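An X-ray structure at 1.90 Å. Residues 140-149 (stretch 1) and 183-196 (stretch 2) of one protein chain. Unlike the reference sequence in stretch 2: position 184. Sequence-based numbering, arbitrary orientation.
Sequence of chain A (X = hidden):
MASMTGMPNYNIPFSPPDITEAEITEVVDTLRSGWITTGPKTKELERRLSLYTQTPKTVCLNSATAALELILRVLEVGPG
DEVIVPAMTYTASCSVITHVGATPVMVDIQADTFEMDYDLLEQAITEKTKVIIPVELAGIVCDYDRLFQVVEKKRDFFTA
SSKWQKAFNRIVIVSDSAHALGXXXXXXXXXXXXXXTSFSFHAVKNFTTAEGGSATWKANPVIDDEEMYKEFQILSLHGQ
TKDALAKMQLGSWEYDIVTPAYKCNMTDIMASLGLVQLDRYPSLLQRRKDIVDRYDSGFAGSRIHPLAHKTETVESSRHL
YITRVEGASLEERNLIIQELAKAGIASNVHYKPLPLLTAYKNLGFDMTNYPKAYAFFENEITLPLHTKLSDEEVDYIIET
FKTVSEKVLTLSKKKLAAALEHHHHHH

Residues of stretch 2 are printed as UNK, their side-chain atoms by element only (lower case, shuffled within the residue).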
# COMPACT_ATOMS: atom_id res chain seq x y z
N ILE A 140 -21.03 -14.43 -6.96
CA ILE A 140 -22.47 -14.35 -6.87
C ILE A 140 -22.87 -13.04 -6.16
O ILE A 140 -22.53 -12.84 -5.00
CB ILE A 140 -23.01 -15.56 -6.09
CG1 ILE A 140 -22.52 -16.87 -6.75
CG2 ILE A 140 -24.53 -15.53 -6.03
CD1 ILE A 140 -22.55 -18.07 -5.84
N VAL A 141 -23.65 -12.19 -6.86
CA VAL A 141 -23.96 -10.85 -6.40
C VAL A 141 -25.17 -10.95 -5.50
O VAL A 141 -26.08 -11.71 -5.79
CB VAL A 141 -24.29 -9.89 -7.58
CG1 VAL A 141 -24.75 -8.53 -7.07
CG2 VAL A 141 -23.03 -9.68 -8.43
N CYS A 142 -25.18 -10.18 -4.40
CA CYS A 142 -26.31 -10.15 -3.47
C CYS A 142 -27.66 -9.58 -4.01
O CYS A 142 -27.74 -9.00 -5.09
CB CYS A 142 -25.92 -9.39 -2.22
SG CYS A 142 -24.60 -10.26 -1.30
N ASP A 143 -28.70 -9.74 -3.22
CA ASP A 143 -30.08 -9.29 -3.55
C ASP A 143 -30.15 -7.78 -3.33
O ASP A 143 -30.58 -7.30 -2.28
CB ASP A 143 -31.02 -10.07 -2.58
CG ASP A 143 -32.48 -9.87 -2.84
OD1 ASP A 143 -32.89 -9.16 -3.77
OD2 ASP A 143 -33.24 -10.42 -1.99
N TYR A 144 -29.66 -7.03 -4.32
CA TYR A 144 -29.59 -5.56 -4.18
C TYR A 144 -30.96 -4.89 -4.10
O TYR A 144 -31.10 -3.92 -3.37
CB TYR A 144 -28.64 -4.92 -5.19
CG TYR A 144 -27.22 -4.97 -4.69
CD1 TYR A 144 -26.42 -6.08 -4.93
CD2 TYR A 144 -26.72 -3.94 -3.88
CE1 TYR A 144 -25.12 -6.14 -4.44
CE2 TYR A 144 -25.43 -4.00 -3.36
CZ TYR A 144 -24.64 -5.09 -3.65
OH TYR A 144 -23.38 -5.18 -3.14
N ASP A 145 -31.98 -5.42 -4.77
CA ASP A 145 -33.30 -4.86 -4.60
C ASP A 145 -33.72 -4.87 -3.14
O ASP A 145 -34.25 -3.89 -2.66
CB ASP A 145 -34.36 -5.58 -5.45
CG ASP A 145 -34.20 -5.30 -6.96
OD1 ASP A 145 -33.38 -4.46 -7.35
OD2 ASP A 145 -34.91 -5.97 -7.74
N ARG A 146 -33.48 -5.98 -2.45
CA ARG A 146 -33.81 -6.06 -1.03
C ARG A 146 -32.92 -5.14 -0.18
O ARG A 146 -33.40 -4.39 0.66
CB ARG A 146 -33.69 -7.49 -0.53
CG ARG A 146 -34.08 -7.68 0.92
CD ARG A 146 -35.53 -7.28 1.20
NE ARG A 146 -35.79 -7.21 2.64
CZ ARG A 146 -36.01 -8.26 3.44
NH1 ARG A 146 -36.00 -9.50 2.97
NH2 ARG A 146 -36.22 -8.04 4.74
N LEU A 147 -31.62 -5.18 -0.42
CA LEU A 147 -30.69 -4.27 0.31
C LEU A 147 -31.09 -2.79 0.21
O LEU A 147 -31.17 -2.12 1.23
CB LEU A 147 -29.26 -4.45 -0.21
CG LEU A 147 -28.58 -5.69 0.34
CD1 LEU A 147 -27.41 -6.16 -0.54
CD2 LEU A 147 -28.08 -5.34 1.76
N PHE A 148 -31.38 -2.30 -1.00
CA PHE A 148 -31.81 -0.89 -1.17
C PHE A 148 -33.17 -0.59 -0.51
O PHE A 148 -33.38 0.51 -0.01
CB PHE A 148 -31.79 -0.46 -2.65
CG PHE A 148 -30.41 -0.07 -3.15
CD1 PHE A 148 -29.82 1.11 -2.73
CD2 PHE A 148 -29.70 -0.90 -4.01
CE1 PHE A 148 -28.53 1.46 -3.14
CE2 PHE A 148 -28.43 -0.53 -4.47
CZ PHE A 148 -27.84 0.64 -4.01
N GLN A 149 -34.05 -1.58 -0.48
CA GLN A 149 -35.36 -1.48 0.25
C GLN A 149 -35.13 -1.32 1.75
O GLN A 149 -35.75 -0.48 2.38
CB GLN A 149 -36.22 -2.72 -0.02
CG GLN A 149 -36.76 -2.80 -1.45
CD GLN A 149 -37.42 -4.15 -1.80
OE1 GLN A 149 -37.40 -5.10 -1.02
NE2 GLN A 149 -37.98 -4.24 -3.00
N UNK A 183 -19.21 -10.06 -12.86
CA UNK A 183 -20.49 -10.63 -12.48
C UNK A 183 -21.60 -9.63 -12.85
O UNK A 183 -21.34 -8.44 -12.97
c UNK A 183 -20.54 -10.92 -10.98
o UNK A 183 -19.53 -11.85 -10.61
N UNK A 184 -22.81 -10.14 -13.04
CA UNK A 184 -23.99 -9.29 -13.26
C UNK A 184 -25.19 -9.67 -12.36
O UNK A 184 -25.31 -10.79 -11.91
c UNK A 184 -23.39 -8.93 -15.70
o UNK A 184 -24.90 -10.68 -14.95
c UNK A 184 -24.48 -9.35 -14.71
N UNK A 185 -26.00 -8.66 -12.09
CA UNK A 185 -27.23 -8.73 -11.31
C UNK A 185 -28.28 -7.99 -12.12
O UNK A 185 -28.17 -6.78 -12.34
c UNK A 185 -28.91 -6.63 -9.01
c UNK A 185 -28.28 -7.86 -9.16
c UNK A 185 -30.07 -6.50 -8.26
c UNK A 185 -27.05 -8.01 -9.98
o UNK A 185 -31.68 -7.54 -6.83
c UNK A 185 -30.58 -7.62 -7.62
c UNK A 185 -28.75 -8.92 -8.46
c UNK A 185 -29.92 -8.82 -7.71
N UNK A 186 -29.30 -8.73 -12.56
CA UNK A 186 -30.35 -8.21 -13.42
C UNK A 186 -29.75 -7.55 -14.64
O UNK A 186 -30.16 -6.48 -15.05
c UNK A 186 -33.78 -8.09 -9.79
c UNK A 186 -32.99 -7.20 -10.74
c UNK A 186 -32.02 -8.05 -11.53
n UNK A 186 -35.21 -7.79 -9.88
c UNK A 186 -31.27 -7.27 -12.63
N UNK A 187 -28.72 -8.21 -15.20
CA UNK A 187 -28.04 -7.71 -16.38
C UNK A 187 -27.05 -6.57 -16.19
O UNK A 187 -26.44 -6.14 -17.19
N UNK A 188 -26.89 -6.06 -14.96
CA UNK A 188 -26.00 -4.92 -14.74
C UNK A 188 -24.70 -5.39 -14.11
O UNK A 188 -24.73 -6.23 -13.21
n UNK A 188 -29.06 -3.85 -11.82
c UNK A 188 -28.68 -2.93 -12.75
o UNK A 188 -28.79 -1.73 -12.56
c UNK A 188 -28.06 -3.46 -14.05
c UNK A 188 -26.63 -3.89 -13.82
N UNK A 189 -23.56 -4.82 -14.52
CA UNK A 189 -22.25 -5.29 -14.01
C UNK A 189 -22.02 -4.88 -12.61
O UNK A 189 -22.38 -3.77 -12.20
c UNK A 189 -23.42 -3.95 -15.70
c UNK A 189 -21.98 -3.63 -15.76
c UNK A 189 -21.23 -4.61 -14.95
N UNK A 190 -21.40 -5.76 -11.84
CA UNK A 190 -20.94 -5.41 -10.49
C UNK A 190 -20.04 -4.20 -10.67
O UNK A 190 -19.33 -4.09 -11.71
o UNK A 190 -20.21 -6.32 -8.39
c UNK A 190 -20.23 -6.56 -9.80
N UNK A 191 -20.16 -3.24 -9.77
CA UNK A 191 -19.57 -1.91 -9.95
C UNK A 191 -20.65 -0.85 -10.13
O UNK A 191 -20.58 0.20 -9.54
N UNK A 192 -21.69 -1.20 -10.90
CA UNK A 192 -22.82 -0.32 -11.20
C UNK A 192 -24.03 -0.50 -10.28
O UNK A 192 -25.02 0.19 -10.44
c UNK A 192 -23.28 -0.52 -12.65
o UNK A 192 -23.94 -1.76 -12.84
N UNK A 193 -23.94 -1.38 -9.28
CA UNK A 193 -25.13 -1.75 -8.51
C UNK A 193 -25.13 -1.07 -7.13
O UNK A 193 -26.09 -0.41 -6.75
c UNK A 193 -24.64 -5.30 -9.78
c UNK A 193 -25.22 -3.26 -8.39
c UNK A 193 -25.19 -3.90 -9.78
c UNK A 193 -26.52 -3.66 -7.67
N UNK A 194 -24.08 -1.31 -6.37
CA UNK A 194 -23.92 -0.69 -5.08
C UNK A 194 -23.56 0.77 -5.26
O UNK A 194 -23.20 1.21 -6.35
c UNK A 194 -22.83 -1.40 -4.31
N UNK A 195 -23.68 1.52 -4.18
CA UNK A 195 -23.22 2.91 -4.15
C UNK A 195 -21.73 3.04 -4.45
O UNK A 195 -21.29 3.84 -5.28
c UNK A 195 -25.07 3.61 -2.59
c UNK A 195 -23.59 3.55 -2.81
o UNK A 195 -25.52 3.28 -1.46
o UNK A 195 -25.82 4.01 -3.52
N UNK A 196 -20.94 2.23 -3.79
CA UNK A 196 -19.50 2.09 -4.07
C UNK A 196 -19.18 0.61 -4.16
O UNK A 196 -19.88 -0.22 -3.53
c UNK A 196 -19.84 4.75 -2.11
c UNK A 196 -17.81 5.05 -3.32
c UNK A 196 -19.97 6.12 -1.97
c UNK A 196 -18.77 4.21 -2.81
c UNK A 196 -18.63 2.73 -2.96
c UNK A 196 -17.91 6.43 -3.17
c UNK A 196 -19.00 6.97 -2.50

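Position 183 carries one carbon and one oxygen; its CB lies 3.8 Å from Val141 CG2. This is Ser183, small enough to lie close against the valine. At position 184 the first carbon bears one oxygen and one carbon and points away from stretch 1: Thr184, a beta-branched residue at home in a strand, though the reference sequence has isoleucine here.

Position 185 has one carbon, then a six-carbon ring bearing an oxygen, which can only be Tyr185. Its CB packs 3.7 Å from Val141 CG1, and the ring reaches the start of the helix, where Tyr185 CE2 lies 3.7 Å from Tyr144 CB. The hydroxyl accepts a hydrogen bond from the backbone, Asp145 N to Tyr185 OH at 3.0 Å and nearly straight. NH groups in the first turn of a helix lack carbonyl partners within it, so a phenol oxygen suits this one well.

Position 186 shows four carbons in a row ending in nitrogen: Lys186. Its NZ meets Asp145 OD2 at 2.8 Å in a salt bridge, the long chain spanning the gap from an exposed turn. Position 187 has no side-chain atoms and a positive phi, which favours Gly187. Position 188 has three carbons, the third carrying oxygen and nitrogen. This is Gln188, which closes the type I' turn begun at Tyr185; its NE2 donates to Tyr185 O at 3.1 Å, while stretch 1 is left untouched.

At 189 three carbons close a ring onto the backbone nitrogen: Pro189, facing away. Position 190, one carbon and one oxygen, is Ser190, with OG 4.4 Å from Val141 CG2 and hydrogen-bonded elsewhere in the structure. Position 191 has no side chain; at its backbone angles a CB would jam against the preceding carbonyl, hence Gly191. Position 192, again one carbon and one oxygen, is Ser192, whose OG donates to Pro189 O at 2.6 Å.

Position 193 has four carbons, forked at the first, with one arm two carbons long: Ile193. Its CG2 sits over one face of the Tyr144 ring, 3.3 Å from Tyr144 CG. The lone carbon at 194 is Ala194, its CB 3.8 Å from Tyr144 CE2. Position 195, two carbons and two oxygens, is Asp195; OD1 lies 3.7 Å from Phe148 CE1, near the ring plane. Position 196, a carbon and a six-carbon ring, is Phe196, out of reach.

The contact thus joins an apolar centre, where Val141 and Tyr144 meet Tyr185 and Ile193, to polar links at Asp145, which binds Tyr185 through its backbone and Lys186 through its carboxylate.

Stretch 2 183-196: STYKGQPSGSIADF
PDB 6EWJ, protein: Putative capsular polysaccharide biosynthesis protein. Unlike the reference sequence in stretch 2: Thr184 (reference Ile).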